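Local coordinates for protein Gp26 (Listeria phage P40, PDB 4JZ5) that probably hydrolyses the glycan strands of Listeria cell-wall peptidoglycan, through the family 25 glycosyl hydrolase domain of a phage endolysin, at residues 22-27 with 192-197; 46-51 with 113-118; 155-160 with 185-190. All coordinates share one frame; numbering follows the deposited sequence. Where two conformers were deposited one is given.

Interaction 1. Residues 22-27 with 192-197; sequences MVLVLD and WQYTSK
The phenol ring of Y194 meets residues 22-27 in two ways: M22 SD approaches the ring obliquely, 5.3 Å from its centroid, in a Met-aromatic contact, while the hydroxyl at its far end has L24 CD1 3.7 Å from Y194 OH. Within its own segment, Y194 CB sits over one face of the W192 indole, toward its rim. The same hydroxyl is joined to the backbone through a water, which lies 2.8 Å from Y194 OH and donates to V23 O.

The second pair of flat groups is the D27 carboxylate and the Q193 amide, whose planes are 31° apart. Q193 NE2 donates to D27 OD1 over 2.8 Å, from the syn side but 30° out of the carboxylate plane, though nearly within its own amide plane. An extended chain beyond CG carries the amide across to the acid. A second water accepts from Q193 NE2 and donates to D27 OD2, so the two groups are linked twice. The amide's other end is fixed by the hydroxyls of Y174 and Y150 at Q193 OE1, and N210 ND2 adds a further bond to D27 OD1.

Strands 25-28 and 191-195 both pair antiparallel with strand 206-211, so these bonds bridge across that strand, as suits the closure of the barrel expected of family 25 glycosyl hydrolases.

Interaction 2. Residues 46-51 with 113-118; sequences FVVIRS and FLFLDY
V48 and F115 make the nearer of two apolar contacts between residues 46-51 and 113-118, with V48 CG1 3.8 Å from F115 CD2. The two side chains cross at about a right angle, and the methyl meets the ring obliquely. V48 CG1 lies roughly anti to the backbone N (chi1 -159°), which aims this branch at the aromatic ring. The second contact joins F46 and F113 and is looser: the far end of one ring, F46 CZ, lies 4.3 Å from F113 CB. F113 sets out toward the other strand, but the end of the side chain then leads away, leaving its CB to do the touching; the residue also touches K146.

These are contacts between strands that are not neighbours. Strand 76-81 lies between them and pairs in parallel with both, and the V48 and L114 CA atoms, the nearest pair, are still 8.3 Å apart. Side chains can meet over that gap because the sheet curls into a barrel, consistent with the TIM-like fold of family 25 enzymes, and F46, V48, F113 and F115 all start out toward the opposing strand, consistent with an inward-facing set. The intervening residues pack outward: V47 and I49 on helix 62-72, L114 and L116 on helix 128-143.

Aromatic contacts extend the core, since F115 also meets W170 edge-to-face. Polar atoms enter farther along the strands. S51 OG is hydrogen-bonded to Y79 O, and D117 OD1 lies close to the like-charged E119 OE1.

Interaction 3. Residues 155-160 with 185-190; sequences FWKTHD and PSIPYD
S186 OG receives the ammonium group of K157 in a 2.8 Å hydrogen bond from K157 NZ, and it has a further hydrogen-bond partner just outside the two segments. A bend at chi3 (-67°) brings the end of the lysine, CE and NZ, to this hydroxyl. Nearer the start of the chain, K157 CG lies 3.6 Å from I187 CG2, where the two side chains cross obliquely.

I187 carries the apolar half. Its other branch ends over one face of the W156 indole, with I187 CD1 3.6 Å from the centroid of the five-membered ring and 21° off the ring normal, a CH-pi contact. The isoleucine thus wedges its two branches against consecutive helix residues. At its polar edge the indole is held by W156 NE1 bonding to D162 OD1.

The helix ends here in a Schellman motif with D160, at positive phi, as its C-prime residue. H159 folds back, its ND1 donating to F155 O over 2.9 Å, which sets H159 ND1 over the centre of one face of the F155 ring.

W156 also packs inward on L149 and A151 of strand 147-152, and both it and I187 touch R169 of strand 169-172; H159 and D160 touch helix 128-143.

Interactions 1 and 2 share one sheet and lie closest, their centres about 13 Å apart: strands 25-28 and 46-53 pair, L26 O to V48 N at 2.9 Å. Interaction 3 stands farther off, about 17 and 18 Å between centres, and touches them by packing, P185 CD on W192 NE1 (3.5 Å) and F155 CE1 on Y118 O (3.3 Å); the Y189 and W192 rings also meet. In sequence, interactions 2 and 3 follow one another inside the long loop closed by interaction 1. Interactions 1 and 2 also contribute D27 and D117, whose OD2 atoms lie 6.8 Å apart; with D208 and E119 they form an acidic cluster consistent with the active-site region of family 25 hydrolases.

Interaction 1. Residues 22-27 with 192-197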
loop_
_atom_site.group_PDB
_atom_site.type_symbol
_atom_site.label_atom_id
_atom_site.label_comp_id
_atom_site.label_asym_id
_atom_site.label_seq_id
_atom_site.Cartn_x
_atom_site.Cartn_y
_atom_site.Cartn_z
ATOM N N MET A 22 -7.310 -0.167 -18.959
ATOM C CA MET A 22 -7.544 -0.638 -17.617
ATOM C C MET A 22 -7.060 0.392 -16.600
ATOM O O MET A 22 -6.013 1.005 -16.780
ATOM C CB MET A 22 -6.801 -1.952 -17.423
ATOM C CG MET A 22 -6.975 -2.584 -16.057
ATOM S SD MET A 22 -6.327 -4.259 -15.977
ATOM C CE MET A 22 -7.302 -4.971 -17.304
ATOM N N VAL A 23 -7.804 0.574 -15.523
ATOM C CA VAL A 23 -7.333 1.392 -14.422
ATOM C C VAL A 23 -5.989 0.828 -13.913
ATOM O O VAL A 23 -5.849 -0.374 -13.727
ATOM C CB VAL A 23 -8.383 1.415 -13.311
ATOM C CG1 VAL A 23 -7.813 2.052 -12.069
ATOM C CG2 VAL A 23 -9.635 2.145 -13.791
ATOM N N LEU A 24 -5.015 1.710 -13.693
ATOM C CA LEU A 24 -3.682 1.312 -13.267
ATOM C C LEU A 24 -3.269 2.082 -12.020
ATOM O O LEU A 24 -3.232 3.317 -12.012
ATOM C CB LEU A 24 -2.677 1.579 -14.377
ATOM C CG LEU A 24 -1.224 1.243 -14.031
ATOM C CD1 LEU A 24 -1.070 -0.218 -13.637
ATOM C CD2 LEU A 24 -0.336 1.582 -15.219
ATOM N N VAL A 25 -2.970 1.339 -10.963
ATOM C CA VAL A 25 -2.454 1.877 -9.719
ATOM C C VAL A 25 -1.112 1.195 -9.464
ATOM O O VAL A 25 -1.001 -0.016 -9.607
ATOM C CB VAL A 25 -3.448 1.581 -8.562
ATOM C CG1 VAL A 25 -2.814 1.885 -7.208
ATOM C CG2 VAL A 25 -4.752 2.356 -8.779
ATOM N N LEU A 26 -0.082 1.967 -9.134
ATOM C CA LEU A 26 1.221 1.390 -8.823
ATOM C C LEU A 26 1.473 1.388 -7.336
ATOM O O LEU A 26 0.920 2.208 -6.610
ATOM C CB LEU A 26 2.341 2.199 -9.476
ATOM C CG LEU A 26 2.297 2.355 -10.985
ATOM C CD1 LEU A 26 3.511 3.130 -11.459
ATOM C CD2 LEU A 26 2.183 1.003 -11.664
ATOM N N ASP A 27 2.342 0.496 -6.882
ATOM C CA ASP A 27 2.966 0.676 -5.583
ATOM C C ASP A 27 4.470 0.577 -5.760
ATOM O O ASP A 27 4.956 -0.235 -6.548
ATOM C CB ASP A 27 2.410 -0.286 -4.515
ATOM C CG ASP A 27 2.601 -1.733 -4.852
ATOM O OD1 ASP A 27 1.709 -2.323 -5.477
ATOM O OD2 ASP A 27 3.645 -2.282 -4.426
ATOM N N TRP A 192 -6.567 -4.928 -6.599
ATOM C CA TRP A 192 -5.932 -6.207 -6.933
ATOM C C TRP A 192 -4.521 -5.943 -7.424
ATOM O O TRP A 192 -4.331 -5.270 -8.435
ATOM C CB TRP A 192 -6.753 -6.899 -8.013
ATOM C CG TRP A 192 -6.146 -8.089 -8.707
ATOM C CD1 TRP A 192 -5.230 -8.981 -8.240
ATOM C CD2 TRP A 192 -6.474 -8.501 -10.025
ATOM N NE1 TRP A 192 -4.954 -9.930 -9.215
ATOM C CE2 TRP A 192 -5.716 -9.653 -10.319
ATOM C CE3 TRP A 192 -7.332 -7.994 -10.997
ATOM C CZ2 TRP A 192 -5.790 -10.301 -11.555
ATOM C CZ3 TRP A 192 -7.409 -8.639 -12.217
ATOM C CH2 TRP A 192 -6.646 -9.782 -12.481
ATOM N N GLN A 193 -3.546 -6.444 -6.679
ATOM C CA GLN A 193 -2.150 -6.419 -7.125
ATOM C C GLN A 193 -1.917 -7.644 -7.993
ATOM O O GLN A 193 -1.877 -8.765 -7.495
ATOM C CB GLN A 193 -1.206 -6.392 -5.946
ATOM C CG GLN A 193 0.206 -6.003 -6.317
ATOM C CD GLN A 193 1.103 -6.127 -5.124
ATOM O OE1 GLN A 193 1.343 -7.228 -4.633
ATOM N NE2 GLN A 193 1.550 -5.002 -4.593
ATOM N N TYR A 194 -1.826 -7.418 -9.303
ATOM C CA TYR A 194 -1.896 -8.513 -10.256
ATOM C C TYR A 194 -0.547 -8.979 -10.795
ATOM O O TYR A 194 -0.461 -10.028 -11.428
ATOM C CB TYR A 194 -2.848 -8.179 -11.402
ATOM C CG TYR A 194 -2.496 -6.975 -12.246
ATOM C CD1 TYR A 194 -1.546 -7.064 -13.250
ATOM C CD2 TYR A 194 -3.151 -5.761 -12.071
ATOM C CE1 TYR A 194 -1.247 -5.985 -14.031
ATOM C CE2 TYR A 194 -2.859 -4.675 -12.866
ATOM C CZ TYR A 194 -1.916 -4.793 -13.853
ATOM O OH TYR A 194 -1.644 -3.696 -14.639
ATOM N N THR A 195 0.510 -8.217 -10.544
ATOM C CA THR A 195 1.849 -8.626 -10.931
ATOM C C THR A 195 2.878 -7.878 -10.104
ATOM O O THR A 195 2.603 -6.768 -9.622
ATOM C CB THR A 195 2.103 -8.366 -12.447
ATOM O OG1 THR A 195 3.341 -8.947 -12.858
ATOM C CG2 THR A 195 2.123 -6.886 -12.773
ATOM N N SER A 196 4.048 -8.494 -9.955
ATOM C CA SER A 196 5.217 -7.842 -9.384
ATOM C C SER A 196 6.235 -7.506 -10.473
ATOM O O SER A 196 7.315 -6.987 -10.167
ATOM C CB SER A 196 5.875 -8.736 -8.335
ATOM O OG SER A 196 6.499 -9.880 -8.916
ATOM N N LYS A 197 5.894 -7.779 -11.732
ATOM C CA LYS A 197 6.853 -7.664 -12.831
ATOM C C LYS A 197 6.337 -6.736 -13.916
ATOM O O LYS A 197 6.589 -6.943 -15.104
ATOM C CB LYS A 197 7.158 -9.046 -13.419
ATOM C CG LYS A 197 7.702 -10.029 -12.415
ATOM C CD LYS A 197 8.986 -9.575 -11.769
ATOM C CE LYS A 197 9.531 -10.671 -10.853
ATOM N NZ LYS A 197 10.770 -10.271 -10.138
HETATM O O HOH W 1 -3.903 -2.054 -15.152
HETATM O O HOH W 2 3.098 -4.206 -2.228
#

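Interaction 2. Residues 46-51 with 113-118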
loop_
_atom_site.group_PDB
_atom_site.type_symbol
_atom_site.label_atom_id
_atom_site.label_comp_id
_atom_site.label_asym_id
_atom_site.label_seq_id
_atom_site.Cartn_x
_atom_site.Cartn_y
_atom_site.Cartn_z
ATOM N N PHE A 46 -3.174 6.383 -9.365
ATOM C CA PHE A 46 -2.826 6.495 -7.954
ATOM C C PHE A 46 -1.541 5.703 -7.733
ATOM O O PHE A 46 -1.272 4.733 -8.439
ATOM C CB PHE A 46 -3.943 5.889 -7.092
ATOM C CG PHE A 46 -3.863 6.226 -5.624
ATOM C CD1 PHE A 46 -4.296 7.460 -5.174
ATOM C CD2 PHE A 46 -3.406 5.322 -4.691
ATOM C CE1 PHE A 46 -4.247 7.797 -3.822
ATOM C CE2 PHE A 46 -3.369 5.658 -3.334
ATOM C CZ PHE A 46 -3.800 6.890 -2.905
ATOM N N VAL A 47 -0.757 6.117 -6.751
ATOM C CA VAL A 47 0.459 5.412 -6.367
ATOM C C VAL A 47 0.465 5.220 -4.858
ATOM O O VAL A 47 0.157 6.145 -4.117
ATOM C CB VAL A 47 1.722 6.185 -6.804
ATOM C CG1 VAL A 47 2.998 5.472 -6.358
ATOM C CG2 VAL A 47 1.731 6.382 -8.313
ATOM N N VAL A 48 0.816 4.024 -4.399
ATOM C CA VAL A 48 1.051 3.776 -2.985
ATOM C C VAL A 48 2.553 3.605 -2.774
ATOM O O VAL A 48 3.190 2.833 -3.480
ATOM C CB VAL A 48 0.322 2.519 -2.477
ATOM C CG1 VAL A 48 0.181 2.598 -0.952
ATOM C CG2 VAL A 48 -1.048 2.373 -3.130
ATOM N N ILE A 49 3.129 4.326 -1.817
ATOM C CA ILE A 49 4.554 4.245 -1.564
ATOM C C ILE A 49 4.824 3.630 -0.210
ATOM O O ILE A 49 4.075 3.828 0.746
ATOM C CB ILE A 49 5.268 5.611 -1.697
ATOM C CG1 ILE A 49 4.934 6.559 -0.553
ATOM C CG2 ILE A 49 4.923 6.246 -3.030
ATOM C CD1 ILE A 49 5.570 7.923 -0.688
ATOM N N ARG A 50 5.911 2.880 -0.107
ATOM C CA ARG A 50 6.272 2.237 1.156
ATOM C C ARG A 50 6.783 3.262 2.155
ATOM O O ARG A 50 7.683 4.039 1.841
ATOM C CB ARG A 50 7.338 1.165 0.948
ATOM C CG ARG A 50 7.537 0.294 2.188
ATOM C CD ARG A 50 8.385 -0.933 1.922
ATOM N NE ARG A 50 9.792 -0.587 1.790
ATOM C CZ ARG A 50 10.770 -1.476 1.656
ATOM N NH1 ARG A 50 10.497 -2.773 1.631
ATOM N NH2 ARG A 50 12.022 -1.061 1.548
ATOM N N SER A 51 6.229 3.240 3.368
ATOM C CA SER A 51 6.629 4.157 4.417
ATOM C C SER A 51 7.819 3.679 5.231
ATOM O O SER A 51 8.677 4.473 5.616
ATOM C CB SER A 51 5.463 4.385 5.374
ATOM O OG SER A 51 5.027 3.186 5.997
ATOM N N PHE A 113 -4.486 8.018 1.693
ATOM C CA PHE A 113 -4.882 6.684 2.130
ATOM C C PHE A 113 -3.655 6.027 2.727
ATOM O O PHE A 113 -2.533 6.281 2.272
ATOM C CB PHE A 113 -5.421 5.855 0.947
ATOM C CG PHE A 113 -6.655 5.056 1.265
ATOM C CD1 PHE A 113 -6.570 3.851 1.956
ATOM C CD2 PHE A 113 -7.898 5.508 0.873
ATOM C CE1 PHE A 113 -7.715 3.119 2.238
ATOM C CE2 PHE A 113 -9.034 4.777 1.146
ATOM C CZ PHE A 113 -8.947 3.587 1.832
ATOM N N LEU A 114 -3.862 5.161 3.712
ATOM C CA LEU A 114 -2.780 4.445 4.361
ATOM C C LEU A 114 -3.105 2.960 4.378
ATOM O O LEU A 114 -4.264 2.575 4.302
ATOM C CB LEU A 114 -2.594 4.951 5.796
ATOM C CG LEU A 114 -2.373 6.460 5.943
ATOM C CD1 LEU A 114 -2.455 6.855 7.400
ATOM C CD2 LEU A 114 -1.036 6.902 5.364
ATOM N N PHE A 115 -2.067 2.123 4.467
ATOM C CA PHE A 115 -2.252 0.675 4.446
ATOM C C PHE A 115 -1.304 -0.049 5.379
ATOM O O PHE A 115 -0.139 0.316 5.526
ATOM C CB PHE A 115 -1.988 0.125 3.043
ATOM C CG PHE A 115 -3.007 0.523 2.033
ATOM C CD1 PHE A 115 -4.154 -0.231 1.876
ATOM C CD2 PHE A 115 -2.827 1.618 1.230
ATOM C CE1 PHE A 115 -5.107 0.109 0.938
ATOM C CE2 PHE A 115 -3.791 1.962 0.293
ATOM C CZ PHE A 115 -4.923 1.206 0.162
ATOM N N LEU A 116 -1.832 -1.113 5.980
ATOM C CA LEU A 116 -1.050 -2.125 6.654
ATOM C C LEU A 116 -0.772 -3.261 5.663
ATOM O O LEU A 116 -1.710 -3.902 5.175
ATOM C CB LEU A 116 -1.836 -2.673 7.841
ATOM C CG LEU A 116 -1.236 -3.872 8.562
ATOM C CD1 LEU A 116 0.163 -3.569 9.044
ATOM C CD2 LEU A 116 -2.110 -4.285 9.735
ATOM N N ASP A 117 0.505 -3.511 5.378
ATOM C CA ASP A 117 0.951 -4.642 4.555
ATOM C C ASP A 117 1.393 -5.739 5.510
ATOM O O ASP A 117 2.422 -5.602 6.206
ATOM C CB ASP A 117 2.107 -4.138 3.673
ATOM C CG ASP A 117 2.802 -5.215 2.867
ATOM O OD1 ASP A 117 2.701 -6.398 3.193
ATOM O OD2 ASP A 117 3.500 -4.852 1.898
ATOM N N TYR A 118 0.577 -6.787 5.617
ATOM C CA TYR A 118 0.797 -7.826 6.619
ATOM C C TYR A 118 0.924 -9.149 5.906
ATOM O O TYR A 118 -0.104 -9.748 5.542
ATOM C CB TYR A 118 -0.331 -7.892 7.671
ATOM C CG TYR A 118 0.135 -8.670 8.875
ATOM C CD1 TYR A 118 0.851 -8.060 9.882
ATOM C CD2 TYR A 118 -0.056 -10.032 8.963
ATOM C CE1 TYR A 118 1.345 -8.778 10.952
ATOM C CE2 TYR A 118 0.428 -10.758 10.033
ATOM C CZ TYR A 118 1.144 -10.136 11.010
ATOM O OH TYR A 118 1.627 -10.887 12.058
#

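Interaction 3. Residues 155-160 with 185-190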
loop_
_atom_site.group_PDB
_atom_site.type_symbol
_atom_site.label_atom_id
_atom_site.label_comp_id
_atom_site.label_asym_id
_atom_site.label_seq_id
_atom_site.Cartn_x
_atom_site.Cartn_y
_atom_site.Cartn_z
ATOM N N PHE A 155 -2.388 -16.060 1.952
ATOM C CA PHE A 155 -2.067 -15.616 3.300
ATOM C C PHE A 155 -3.310 -15.024 3.965
ATOM O O PHE A 155 -3.598 -15.289 5.140
ATOM C CB PHE A 155 -0.952 -14.578 3.263
ATOM C CG PHE A 155 -0.487 -14.157 4.619
ATOM C CD1 PHE A 155 -1.189 -13.212 5.340
ATOM C CD2 PHE A 155 0.635 -14.732 5.187
ATOM C CE1 PHE A 155 -0.770 -12.841 6.600
ATOM C CE2 PHE A 155 1.063 -14.360 6.459
ATOM C CZ PHE A 155 0.356 -13.405 7.158
ATOM N N TRP A 156 -4.047 -14.212 3.218
ATOM C CA TRP A 156 -5.243 -13.553 3.732
ATOM C C TRP A 156 -6.238 -14.591 4.241
ATOM O O TRP A 156 -6.753 -14.488 5.358
ATOM C CB TRP A 156 -5.854 -12.714 2.605
ATOM C CG TRP A 156 -7.011 -11.832 2.970
ATOM C CD1 TRP A 156 -8.243 -12.228 3.398
ATOM C CD2 TRP A 156 -7.053 -10.408 2.890
ATOM N NE1 TRP A 156 -9.044 -11.132 3.622
ATOM C CE2 TRP A 156 -8.337 -10.002 3.303
ATOM C CE3 TRP A 156 -6.127 -9.431 2.511
ATOM C CZ2 TRP A 156 -8.709 -8.657 3.365
ATOM C CZ3 TRP A 156 -6.510 -8.101 2.565
ATOM C CH2 TRP A 156 -7.783 -7.728 2.989
ATOM N N LYS A 157 -6.503 -15.603 3.430
ATOM C CA LYS A 157 -7.445 -16.641 3.809
ATOM C C LYS A 157 -6.974 -17.408 5.036
ATOM O O LYS A 157 -7.754 -17.666 5.960
ATOM C CB LYS A 157 -7.641 -17.617 2.649
ATOM C CG LYS A 157 -8.415 -17.029 1.478
ATOM C CD LYS A 157 -8.759 -18.059 0.422
ATOM C CE LYS A 157 -7.530 -18.594 -0.280
ATOM N NZ LYS A 157 -7.896 -19.457 -1.443
ATOM N N THR A 158 -5.705 -17.802 5.041
ATOM C CA THR A 158 -5.209 -18.690 6.087
ATOM C C THR A 158 -4.878 -17.995 7.401
ATOM O O THR A 158 -4.549 -18.670 8.376
ATOM C CB THR A 158 -3.980 -19.492 5.616
ATOM O OG1 THR A 158 -2.898 -18.595 5.334
ATOM C CG2 THR A 158 -4.321 -20.342 4.393
ATOM N N HIS A 159 -4.991 -16.669 7.443
ATOM C CA HIS A 159 -4.841 -15.926 8.691
ATOM C C HIS A 159 -6.102 -15.193 9.104
ATOM O O HIS A 159 -6.069 -14.365 10.018
ATOM C CB HIS A 159 -3.648 -14.984 8.620
ATOM C CG HIS A 159 -2.348 -15.708 8.500
ATOM N ND1 HIS A 159 -1.914 -16.260 7.317
ATOM C CD2 HIS A 159 -1.430 -16.054 9.437
ATOM C CE1 HIS A 159 -0.767 -16.887 7.521
ATOM N NE2 HIS A 159 -0.446 -16.765 8.799
ATOM N N ASP A 160 -7.218 -15.514 8.458
ATOM C CA ASP A 160 -8.529 -14.975 8.837
ATOM C C ASP A 160 -8.621 -13.475 8.652
ATOM O O ASP A 160 -9.364 -12.826 9.381
ATOM C CB ASP A 160 -8.850 -15.263 10.314
ATOM C CG ASP A 160 -9.371 -16.637 10.551
ATOM O OD1 ASP A 160 -9.664 -17.354 9.576
ATOM O OD2 ASP A 160 -9.514 -16.984 11.740
ATOM N N PRO A 185 -7.693 -12.850 -7.631
ATOM C CA PRO A 185 -7.755 -13.387 -6.275
ATOM C C PRO A 185 -8.932 -14.337 -6.107
ATOM O O PRO A 185 -9.959 -14.195 -6.761
ATOM C CB PRO A 185 -7.920 -12.133 -5.412
ATOM C CG PRO A 185 -7.315 -11.055 -6.222
ATOM C CD PRO A 185 -7.676 -11.383 -7.636
ATOM N N SER A 186 -8.780 -15.294 -5.207
ATOM C CA SER A 186 -9.846 -16.235 -4.916
ATOM C C SER A 186 -10.868 -15.667 -3.938
ATOM O O SER A 186 -11.846 -16.334 -3.614
ATOM C CB SER A 186 -9.253 -17.513 -4.344
ATOM O OG SER A 186 -8.775 -17.300 -3.029
ATOM N N ILE A 187 -10.617 -14.451 -3.457
ATOM C CA ILE A 187 -11.489 -13.764 -2.519
ATOM C C ILE A 187 -11.840 -12.400 -3.088
ATOM O O ILE A 187 -11.155 -11.906 -3.970
ATOM C CB ILE A 187 -10.817 -13.589 -1.127
ATOM C CG1 ILE A 187 -9.530 -12.763 -1.237
ATOM C CG2 ILE A 187 -10.542 -14.947 -0.498
ATOM C CD1 ILE A 187 -8.827 -12.552 0.089
ATOM N N PRO A 188 -12.906 -11.780 -2.590
ATOM C CA PRO A 188 -13.234 -10.439 -3.082
ATOM C C PRO A 188 -12.130 -9.440 -2.784
ATOM O O PRO A 188 -11.445 -9.533 -1.754
ATOM C CB PRO A 188 -14.488 -10.071 -2.296
ATOM C CG PRO A 188 -15.079 -11.379 -1.903
ATOM C CD PRO A 188 -13.937 -12.308 -1.687
ATOM N N TYR A 189 -11.959 -8.486 -3.683
ATOM C CA TYR A 189 -10.954 -7.454 -3.502
ATOM C C TYR A 189 -11.522 -6.098 -3.871
ATOM O O TYR A 189 -12.478 -5.992 -4.640
ATOM C CB TYR A 189 -9.722 -7.736 -4.371
ATOM C CG TYR A 189 -9.981 -7.599 -5.866
ATOM C CD1 TYR A 189 -9.927 -6.366 -6.494
ATOM C CD2 TYR A 189 -10.281 -8.709 -6.643
ATOM C CE1 TYR A 189 -10.174 -6.229 -7.840
ATOM C CE2 TYR A 189 -10.534 -8.581 -8.000
ATOM C CZ TYR A 189 -10.463 -7.344 -8.592
ATOM O OH TYR A 189 -10.715 -7.209 -9.940
ATOM N N ASP A 190 -10.910 -5.054 -3.320
ATOM C CA ASP A 190 -11.137 -3.689 -3.777
ATOM C C ASP A 190 -10.017 -3.253 -4.736
ATOM O O ASP A 190 -10.288 -2.702 -5.811
ATOM C CB ASP A 190 -11.220 -2.730 -2.591
ATOM C CG ASP A 190 -12.389 -3.021 -1.677
ATOM O OD1 ASP A 190 -13.469 -3.357 -2.197
ATOM O OD2 ASP A 190 -12.202 -2.940 -0.447
#